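CAS6A (Thermus thermophilus, PDB 4C97) is a Cas6-family CRISPR-associated protein that probably acts as an endoribonuclease, cutting CRISPR RNA precursors in antiviral defense. Local coordinates at residues G31-V36 / A72-R77; F48-G53 / A61-L66; A80-E85 / V94-Q99. The protein carries 1 engineered substitution. All blocks are in the same frame, centred on the assembly; numbering follows the deposited sequence.

Interaction 1 of 3, residues G31-V36 / A72-R77; sequences GLLREV and ARLAPR
CG of R77 stands anti to its backbone N, and the chain bends at chi2 (79°), which turns CD toward E35; E35, also with CG anti to N, runs out extended to meet it. OE1 of E35 lies 3.4 Å from R77 NE, a weak, long hydrogen bond within a salt bridge. The two side chains cross at about a right angle, and the carboxylate plane is turned 65° from the guanidinium. OE1 approaches the guanidinium at its edge, whereas L32 lies over one of its faces: methyl CD2 of L32 sits above the centre of the group, 3.7 Å from R77 CZ. An aliphatic branch thus backs the charged group beside the ion pair.

The contact joins the two helices of the N-terminal ferredoxin-like (RAMP) fold, 22-36 and 68-79, which lie on the same face of the sheet; the axes of the short segments run at 124° and come no closer than 10.5 Å. Between them leucines pack together, L32 and L74 buried and L33 partly so. CB of L32 touches CD2 of L74 at 3.9 Å, and CD1 of L33 touches CD1 of L74, also at 3.9 Å. The same layer continues outside the segments, with L32 against L78 and L33 against L70. At the last turn of helix 22-36, CG1 of V36 presses on CB of R73 at 3.5 Å, and the carbonyl O of V36 lies at the guanidinium edge of R73, near its plane, 3.7 Å from R73 CD. R73 NH1 is hydrogen-bonded to G69 O, one turn earlier in its own helix.

Interaction 2 of 3, residues F48-G53 / A61-L66; sequences FALGFG and ARVSLL
Strands 48-55 and 58-65 form the beta hairpin between the two helices of the ferredoxin-like N-terminal fold, and five antiparallel bridges join them from F48-L65 to F52-A61. A49 and S64 make a hydrogen-bonded pair: A49 N reaches S64 O at 3.0 Å, and S64 N reaches A49 O at 2.8 Å. G51 and R62 repeat the pattern, with R62 N 2.7 Å from G51 O and standing above the carbonyl plane (44°). In the non-hydrogen-bonded pair between them, L50 and V63 run alongside each other, CD2 of L50 3.9 Å from CG2 of V63; this face packs on helix 22-36, where F29 meets both.

The opposite face carries A49, S64 and R62. G51 has no side chain there, and CG of R62 lies 3.9 Å from G51 N. S64 OG stands above the guanidinium of R62, offset toward its rim, but the stronger polar partners are elsewhere: W104 O and F223 O take R62 NE and NH2, the F223 ring adds a cation-pi contact, and Y224 O pairs with S64 OG. On the other edge of strand 48-55 the backbone of L50 is hydrogen-bonded to T231, in the glycine-rich loop characteristic of Cas6 proteins. The hairpin has an apolar side toward the helices and a polar one whose buried donors are met by backbone carbonyls, a setting in which R62 probably keeps its charge.

Interaction 3 of 3, residues A80-E85 / V94-Q99; sequences ALEGEE and VRAVLQ
G83 N donates to the carbonyl O of V94 at 2.8 Å, in a nearly straight bond (165°) that meets the oxygen nearly along the C=O axis. V94 N in turn gives its hydrogen to E84 O at 2.9 Å, so both polar backbone atoms of V94 are held by the neighbouring turn. That turn is a type II beta turn from L81 to E84, closed by E84 N on L81 O, with G83 at a positive phi (92°). It links helix 68-79 to the outermost strand 85-87 of the N-terminal sheet. CB of V94 rests 3.5 Å from L81 O, and its methyl CG2 lies 4.3 Å from CB of L81.

Beyond the turn a side chain takes over. E82 reaches across to strand 91-109 and offers OE2 to V97 N at 2.9 Å, using the anti lone pair, away from the other carboxylate oxygen; the angle at hydrogen is 164°. The same oxygen lies 3.3 Å from CA of A96, while CG of E82 touches CG2 of V97 at 3.8 Å. On the far side of the strand, R95 and A96 both bond to V13 of strand 6-15, with R95 in a helical conformation, consistent with a classic beta bulge. For V97, the E82 carboxylate thus fills the acceptor position that a neighbouring strand's carbonyl would occupy: a solvent-exposed glutamate, probably ionised, supplies V97 N with a strong acceptor.

How the interactions relate
All three contacts belong to the N-terminal ferredoxin-like unit. Interactions 1 and 2 have centres 14 Å apart and meet directly: L74 CD1 of helix 68-79 packs on L65 CD2 at 3.8 Å, joining the helix pair to hairpin strand 58-65. The chain between 31-36 and 48-53 includes residues 38-44, which are not modelled and hold the engineered alanine; this loop probably lies near the nuclease site, as in relatives, and none of the three contacts includes it. Interaction 3 follows interaction 1 in sequence, since 72-77 runs on toward 80-85; their centres are 14 Å apart, without further touch. Interactions 2 and 3 reach the same sheet, their nearest atoms about 7 Å apart.

Interaction 1 of 3, residues G31-V36 / A72-R77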
loop_
_atom_site.group_PDB
_atom_site.type_symbol
_atom_site.label_atom_id
_atom_site.label_comp_id
_atom_site.label_asym_id
_atom_site.label_seq_id
_atom_site.Cartn_x
_atom_site.Cartn_y
_atom_site.Cartn_z
ATOM N N GLY A 31 17.515 -0.395 8.259
ATOM C CA GLY A 31 18.955 -0.537 8.102
ATOM C C GLY A 31 19.460 0.067 6.804
ATOM O O GLY A 31 20.477 0.774 6.790
ATOM N N LEU A 32 18.785 -0.228 5.699
ATOM C CA LEU A 32 19.114 0.475 4.445
ATOM C C LEU A 32 18.899 1.999 4.520
ATOM O O LEU A 32 19.700 2.788 4.007
ATOM C CB LEU A 32 18.294 -0.084 3.289
ATOM C CG LEU A 32 18.546 -1.550 2.960
ATOM C CD1 LEU A 32 17.621 -1.976 1.852
ATOM C CD2 LEU A 32 19.991 -1.776 2.564
ATOM N N LEU A 33 17.806 2.401 5.153
ATOM C CA LEU A 33 17.474 3.815 5.327
ATOM C C LEU A 33 18.526 4.610 6.117
ATOM O O LEU A 33 19.024 5.631 5.637
ATOM C CB LEU A 33 16.141 3.929 6.044
ATOM C CG LEU A 33 15.230 5.056 5.591
ATOM C CD1 LEU A 33 14.808 4.833 4.151
ATOM C CD2 LEU A 33 14.026 5.115 6.510
ATOM N N ARG A 34 18.846 4.136 7.324
ATOM C CA ARG A 34 19.775 4.801 8.243
ATOM C C ARG A 34 21.068 5.103 7.493
ATOM O O ARG A 34 21.758 6.091 7.751
ATOM C CB ARG A 34 20.083 3.899 9.460
ATOM C CG ARG A 34 18.901 3.576 10.413
ATOM C CD ARG A 34 19.264 2.426 11.404
ATOM N NE ARG A 34 18.193 1.434 11.605
ATOM C CZ ARG A 34 18.377 0.111 11.698
ATOM N NH1 ARG A 34 19.593 -0.414 11.619
ATOM N NH2 ARG A 34 17.330 -0.702 11.868
ATOM N N GLU A 35 21.371 4.234 6.543
ATOM C CA GLU A 35 22.568 4.346 5.743
ATOM C C GLU A 35 22.397 5.339 4.599
ATOM O O GLU A 35 23.067 6.374 4.566
ATOM C CB GLU A 35 22.906 2.974 5.175
ATOM C CG GLU A 35 23.979 2.978 4.110
ATOM C CD GLU A 35 24.369 1.573 3.687
ATOM O OE1 GLU A 35 23.466 0.770 3.364
ATOM O OE2 GLU A 35 25.581 1.268 3.694
ATOM N N VAL A 36 21.505 5.025 3.659
ATOM C CA VAL A 36 21.429 5.804 2.423
ATOM C C VAL A 36 20.560 7.070 2.533
ATOM O O VAL A 36 20.804 8.052 1.836
ATOM C CB VAL A 36 20.971 4.934 1.230
ATOM C CG1 VAL A 36 21.034 5.732 -0.050
ATOM C CG2 VAL A 36 21.854 3.704 1.094
ATOM N N ALA A 72 15.427 7.042 -5.933
ATOM C CA ALA A 72 16.736 7.233 -6.557
ATOM C C ALA A 72 17.812 6.665 -5.665
ATOM O O ALA A 72 18.752 6.033 -6.137
ATOM C CB ALA A 72 16.994 8.707 -6.797
ATOM N N ARG A 73 17.691 6.908 -4.369
ATOM C CA ARG A 73 18.692 6.390 -3.453
ATOM C C ARG A 73 18.572 4.907 -3.131
ATOM O O ARG A 73 19.594 4.222 -3.008
ATOM C CB ARG A 73 18.672 7.186 -2.174
ATOM C CG ARG A 73 19.201 8.561 -2.353
ATOM C CD ARG A 73 18.943 9.384 -1.117
ATOM N NE ARG A 73 19.461 10.740 -1.252
ATOM C CZ ARG A 73 19.032 11.633 -2.142
ATOM N NH1 ARG A 73 18.062 11.336 -3.002
ATOM N NH2 ARG A 73 19.585 12.838 -2.175
ATOM N N LEU A 74 17.347 4.407 -2.991
ATOM C CA LEU A 74 17.158 3.047 -2.511
ATOM C C LEU A 74 17.129 1.990 -3.603
ATOM O O LEU A 74 17.623 0.879 -3.382
ATOM C CB LEU A 74 15.893 2.942 -1.666
ATOM C CG LEU A 74 16.123 3.264 -0.195
ATOM C CD1 LEU A 74 14.813 3.596 0.460
ATOM C CD2 LEU A 74 16.764 2.094 0.495
ATOM N N ALA A 75 16.557 2.314 -4.767
ATOM C CA ALA A 75 16.404 1.305 -5.810
ATOM C C ALA A 75 17.732 0.637 -6.155
ATOM O O ALA A 75 17.820 -0.592 -6.136
ATOM C CB ALA A 75 15.715 1.888 -7.064
ATOM N N PRO A 76 18.790 1.433 -6.427
ATOM C CA PRO A 76 20.076 0.802 -6.749
ATOM C C PRO A 76 20.579 -0.088 -5.624
ATOM O O PRO A 76 21.178 -1.134 -5.864
ATOM C CB PRO A 76 21.027 1.999 -6.941
ATOM C CG PRO A 76 20.152 3.167 -7.166
ATOM C CD PRO A 76 18.900 2.902 -6.391
ATOM N N ARG A 77 20.335 0.329 -4.390
ATOM C CA ARG A 77 20.772 -0.449 -3.241
ATOM C C ARG A 77 19.943 -1.736 -3.146
ATOM O O ARG A 77 20.473 -2.797 -2.835
ATOM C CB ARG A 77 20.656 0.393 -1.969
ATOM C CG ARG A 77 21.133 -0.292 -0.709
ATOM C CD ARG A 77 22.651 -0.272 -0.577
ATOM N NE ARG A 77 23.091 -1.112 0.536
ATOM C CZ ARG A 77 23.043 -2.441 0.530
ATOM N NH1 ARG A 77 22.575 -3.094 -0.531
ATOM N NH2 ARG A 77 23.461 -3.122 1.590
#

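Interaction 2 of 3, residues F48-G53 / A61-L66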
loop_
_atom_site.group_PDB
_atom_site.type_symbol
_atom_site.label_atom_id
_atom_site.label_comp_id
_atom_site.label_asym_id
_atom_site.label_seq_id
_atom_site.Cartn_x
_atom_site.Cartn_y
_atom_site.Cartn_z
ATOM N N PHE A 48 7.014 5.702 2.345
ATOM C CA PHE A 48 7.238 4.339 1.936
ATOM C C PHE A 48 6.181 3.449 2.572
ATOM O O PHE A 48 5.410 3.888 3.430
ATOM C CB PHE A 48 8.624 3.857 2.381
ATOM C CG PHE A 48 8.822 3.892 3.872
ATOM C CD1 PHE A 48 8.497 2.796 4.651
ATOM C CD2 PHE A 48 9.326 5.017 4.487
ATOM C CE1 PHE A 48 8.667 2.838 6.035
ATOM C CE2 PHE A 48 9.495 5.058 5.857
ATOM C CZ PHE A 48 9.152 3.969 6.623
ATOM N N ALA A 49 6.148 2.212 2.111
ATOM C CA ALA A 49 5.381 1.160 2.780
ATOM C C ALA A 49 6.057 -0.161 2.502
ATOM O O ALA A 49 6.857 -0.281 1.577
ATOM C CB ALA A 49 3.907 1.124 2.310
ATOM N N LEU A 50 5.762 -1.157 3.327
ATOM C CA LEU A 50 6.380 -2.456 3.158
ATOM C C LEU A 50 5.309 -3.519 3.102
ATOM O O LEU A 50 4.191 -3.339 3.599
ATOM C CB LEU A 50 7.368 -2.744 4.295
ATOM C CG LEU A 50 8.499 -1.731 4.446
ATOM C CD1 LEU A 50 9.288 -2.022 5.715
ATOM C CD2 LEU A 50 9.391 -1.754 3.221
ATOM N N GLY A 51 5.642 -4.619 2.458
ATOM C CA GLY A 51 4.734 -5.733 2.409
ATOM C C GLY A 51 5.427 -7.037 2.149
ATOM O O GLY A 51 6.610 -7.085 1.886
ATOM N N PHE A 52 4.654 -8.107 2.237
ATOM C CA PHE A 52 5.170 -9.420 1.979
ATOM C C PHE A 52 4.031 -10.361 1.719
ATOM O O PHE A 52 2.866 -10.096 2.068
ATOM C CB PHE A 52 6.012 -9.933 3.166
ATOM C CG PHE A 52 5.269 -9.970 4.465
ATOM C CD1 PHE A 52 5.226 -8.850 5.277
ATOM C CD2 PHE A 52 4.614 -11.118 4.885
ATOM C CE1 PHE A 52 4.518 -8.871 6.460
ATOM C CE2 PHE A 52 3.922 -11.131 6.080
ATOM C CZ PHE A 52 3.872 -10.001 6.851
ATOM N N GLY A 53 4.363 -11.468 1.083
ATOM C CA GLY A 53 3.337 -12.433 0.782
ATOM C C GLY A 53 3.885 -13.676 0.142
ATOM O O GLY A 53 5.093 -13.948 0.188
ATOM N N ALA A 61 8.950 -10.259 -0.608
ATOM C CA ALA A 61 8.754 -9.034 0.144
ATOM C C ALA A 61 8.637 -7.899 -0.833
ATOM O O ALA A 61 8.999 -8.051 -1.996
ATOM C CB ALA A 61 9.889 -8.798 1.086
ATOM N N ARG A 62 8.131 -6.766 -0.372
ATOM C CA ARG A 62 7.994 -5.617 -1.252
ATOM C C ARG A 62 8.236 -4.304 -0.528
ATOM O O ARG A 62 7.886 -4.130 0.650
ATOM C CB ARG A 62 6.644 -5.624 -1.998
ATOM C CG ARG A 62 5.596 -4.739 -1.436
ATOM C CD ARG A 62 4.226 -5.037 -2.054
ATOM N NE ARG A 62 3.874 -4.321 -3.278
ATOM C CZ ARG A 62 2.943 -3.364 -3.365
ATOM N NH1 ARG A 62 2.302 -2.930 -2.279
ATOM N NH2 ARG A 62 2.647 -2.831 -4.542
ATOM N N VAL A 63 8.892 -3.400 -1.256
ATOM C CA VAL A 63 9.243 -2.095 -0.741
ATOM C C VAL A 63 8.630 -1.055 -1.654
ATOM O O VAL A 63 8.958 -1.009 -2.845
ATOM C CB VAL A 63 10.765 -1.917 -0.711
ATOM C CG1 VAL A 63 11.150 -0.522 -0.217
ATOM C CG2 VAL A 63 11.398 -2.976 0.151
ATOM N N SER A 64 7.727 -0.241 -1.097
ATOM C CA SER A 64 7.132 0.876 -1.818
ATOM C C SER A 64 7.809 2.143 -1.435
ATOM O O SER A 64 7.964 2.437 -0.252
ATOM C CB SER A 64 5.652 1.099 -1.476
ATOM O OG SER A 64 4.862 -0.005 -1.796
ATOM N N LEU A 65 8.126 2.913 -2.466
ATOM C CA LEU A 65 8.843 4.171 -2.352
ATOM C C LEU A 65 7.991 5.232 -3.009
ATOM O O LEU A 65 7.684 5.146 -4.211
ATOM C CB LEU A 65 10.204 4.064 -3.026
ATOM C CG LEU A 65 11.030 2.863 -2.548
ATOM C CD1 LEU A 65 12.278 2.659 -3.398
ATOM C CD2 LEU A 65 11.392 3.041 -1.062
ATOM N N LEU A 66 7.585 6.212 -2.206
ATOM C CA LEU A 66 6.535 7.159 -2.605
ATOM C C LEU A 66 7.049 8.530 -3.037
ATOM O O LEU A 66 6.266 9.395 -3.465
ATOM C CB LEU A 66 5.510 7.318 -1.466
ATOM C CG LEU A 66 4.910 6.008 -0.973
ATOM C CD1 LEU A 66 3.937 6.306 0.146
ATOM C CD2 LEU A 66 4.221 5.209 -2.082
#

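Interaction 3 of 3, residues A80-E85 / V94-Q99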
loop_
_atom_site.group_PDB
_atom_site.type_symbol
_atom_site.label_atom_id
_atom_site.label_comp_id
_atom_site.label_asym_id
_atom_site.label_seq_id
_atom_site.Cartn_x
_atom_site.Cartn_y
_atom_site.Cartn_z
ATOM N N ALA A 80 21.191 -4.221 -5.741
ATOM C CA ALA A 80 22.454 -4.849 -5.374
ATOM C C ALA A 80 22.258 -6.038 -4.434
ATOM O O ALA A 80 23.211 -6.767 -4.160
ATOM C CB ALA A 80 23.381 -3.835 -4.741
ATOM N N LEU A 81 21.035 -6.234 -3.944
ATOM C CA LEU A 81 20.751 -7.350 -3.043
ATOM C C LEU A 81 20.634 -8.684 -3.776
ATOM O O LEU A 81 20.692 -9.742 -3.149
ATOM C CB LEU A 81 19.461 -7.095 -2.243
ATOM C CG LEU A 81 19.500 -5.896 -1.306
ATOM C CD1 LEU A 81 18.118 -5.648 -0.727
ATOM C CD2 LEU A 81 20.535 -6.100 -0.199
ATOM N N GLU A 82 20.447 -8.633 -5.095
ATOM C CA GLU A 82 20.376 -9.849 -5.905
ATOM C C GLU A 82 21.576 -10.760 -5.666
ATOM O O GLU A 82 22.727 -10.341 -5.781
ATOM C CB GLU A 82 20.268 -9.510 -7.393
ATOM C CG GLU A 82 18.959 -8.834 -7.761
ATOM C CD GLU A 82 18.628 -8.960 -9.241
ATOM O OE1 GLU A 82 19.573 -8.976 -10.063
ATOM O OE2 GLU A 82 17.418 -9.047 -9.576
ATOM N N GLY A 83 21.287 -12.009 -5.321
ATOM C CA GLY A 83 22.307 -12.992 -5.022
ATOM C C GLY A 83 22.672 -13.060 -3.548
ATOM O O GLY A 83 23.300 -14.026 -3.111
ATOM N N GLU A 84 22.272 -12.048 -2.781
ATOM C CA GLU A 84 22.719 -11.907 -1.391
ATOM C C GLU A 84 21.733 -12.459 -0.374
ATOM O O GLU A 84 20.527 -12.546 -0.632
ATOM C CB GLU A 84 23.002 -10.433 -1.061
ATOM C CG GLU A 84 24.142 -9.815 -1.885
ATOM C CD GLU A 84 25.461 -10.544 -1.704
ATOM O OE1 GLU A 84 25.805 -10.873 -0.547
ATOM O OE2 GLU A 84 26.146 -10.800 -2.719
ATOM N N GLU A 85 22.260 -12.827 0.791
ATOM C CA GLU A 85 21.423 -13.272 1.900
ATOM C C GLU A 85 21.056 -12.085 2.793
ATOM O O GLU A 85 21.899 -11.242 3.106
ATOM C CB GLU A 85 22.137 -14.360 2.711
ATOM C CG GLU A 85 21.302 -14.957 3.841
ATOM C CD GLU A 85 22.025 -16.081 4.570
ATOM O OE1 GLU A 85 22.501 -17.014 3.891
ATOM O OE2 GLU A 85 22.123 -16.030 5.816
ATOM N N VAL A 94 18.040 -13.351 -1.840
ATOM C CA VAL A 94 17.252 -12.560 -2.762
ATOM C C VAL A 94 17.555 -13.020 -4.177
ATOM O O VAL A 94 18.647 -12.785 -4.697
ATOM C CB VAL A 94 17.546 -11.058 -2.607
ATOM C CG1 VAL A 94 16.780 -10.242 -3.635
ATOM C CG2 VAL A 94 17.190 -10.589 -1.201
ATOM N N ARG A 95 16.585 -13.677 -4.800
ATOM C CA ARG A 95 16.785 -14.226 -6.134
ATOM C C ARG A 95 16.672 -13.166 -7.200
ATOM O O ARG A 95 17.417 -13.179 -8.185
ATOM C CB ARG A 95 15.764 -15.308 -6.425
ATOM C CG ARG A 95 15.810 -15.802 -7.858
ATOM C CD ARG A 95 14.875 -16.965 -8.022
ATOM N NE ARG A 95 15.281 -18.060 -7.146
ATOM C CZ ARG A 95 14.444 -18.866 -6.502
ATOM N NH1 ARG A 95 13.128 -18.718 -6.630
ATOM N NH2 ARG A 95 14.931 -19.827 -5.728
ATOM N N ALA A 96 15.720 -12.262 -7.017
ATOM C CA ALA A 96 15.482 -11.214 -7.987
ATOM C C ALA A 96 14.851 -10.021 -7.308
ATOM O O ALA A 96 14.132 -10.161 -6.322
ATOM C CB ALA A 96 14.580 -11.730 -9.115
ATOM N N VAL A 97 15.139 -8.844 -7.844
ATOM C CA VAL A 97 14.472 -7.626 -7.445
ATOM C C VAL A 97 13.717 -7.124 -8.663
ATOM O O VAL A 97 14.321 -6.780 -9.677
ATOM C CB VAL A 97 15.483 -6.582 -6.959
ATOM C CG1 VAL A 97 14.785 -5.297 -6.576
ATOM C CG2 VAL A 97 16.260 -7.136 -5.775
ATOM N N LEU A 98 12.393 -7.088 -8.551
ATOM C CA LEU A 98 11.515 -6.814 -9.690
ATOM C C LEU A 98 10.754 -5.498 -9.570
ATOM O O LEU A 98 10.214 -5.179 -8.512
ATOM C CB LEU A 98 10.493 -7.945 -9.815
ATOM C CG LEU A 98 11.068 -9.357 -9.924
ATOM C CD1 LEU A 98 9.926 -10.352 -10.008
ATOM C CD2 LEU A 98 11.977 -9.459 -11.141
ATOM N N GLN A 99 10.712 -4.744 -10.674
ATOM C CA GLN A 99 9.866 -3.562 -10.784
ATOM C C GLN A 99 8.691 -3.808 -11.740
ATOM O O GLN A 99 7.842 -2.948 -11.941
ATOM C CB GLN A 99 10.695 -2.378 -11.271
ATOM C CG GLN A 99 11.245 -2.550 -12.670
ATOM C CD GLN A 99 11.947 -1.305 -13.165
ATOM O OE1 GLN A 99 12.690 -0.660 -12.423
ATOM N NE2 GLN A 99 11.695 -0.945 -14.420
#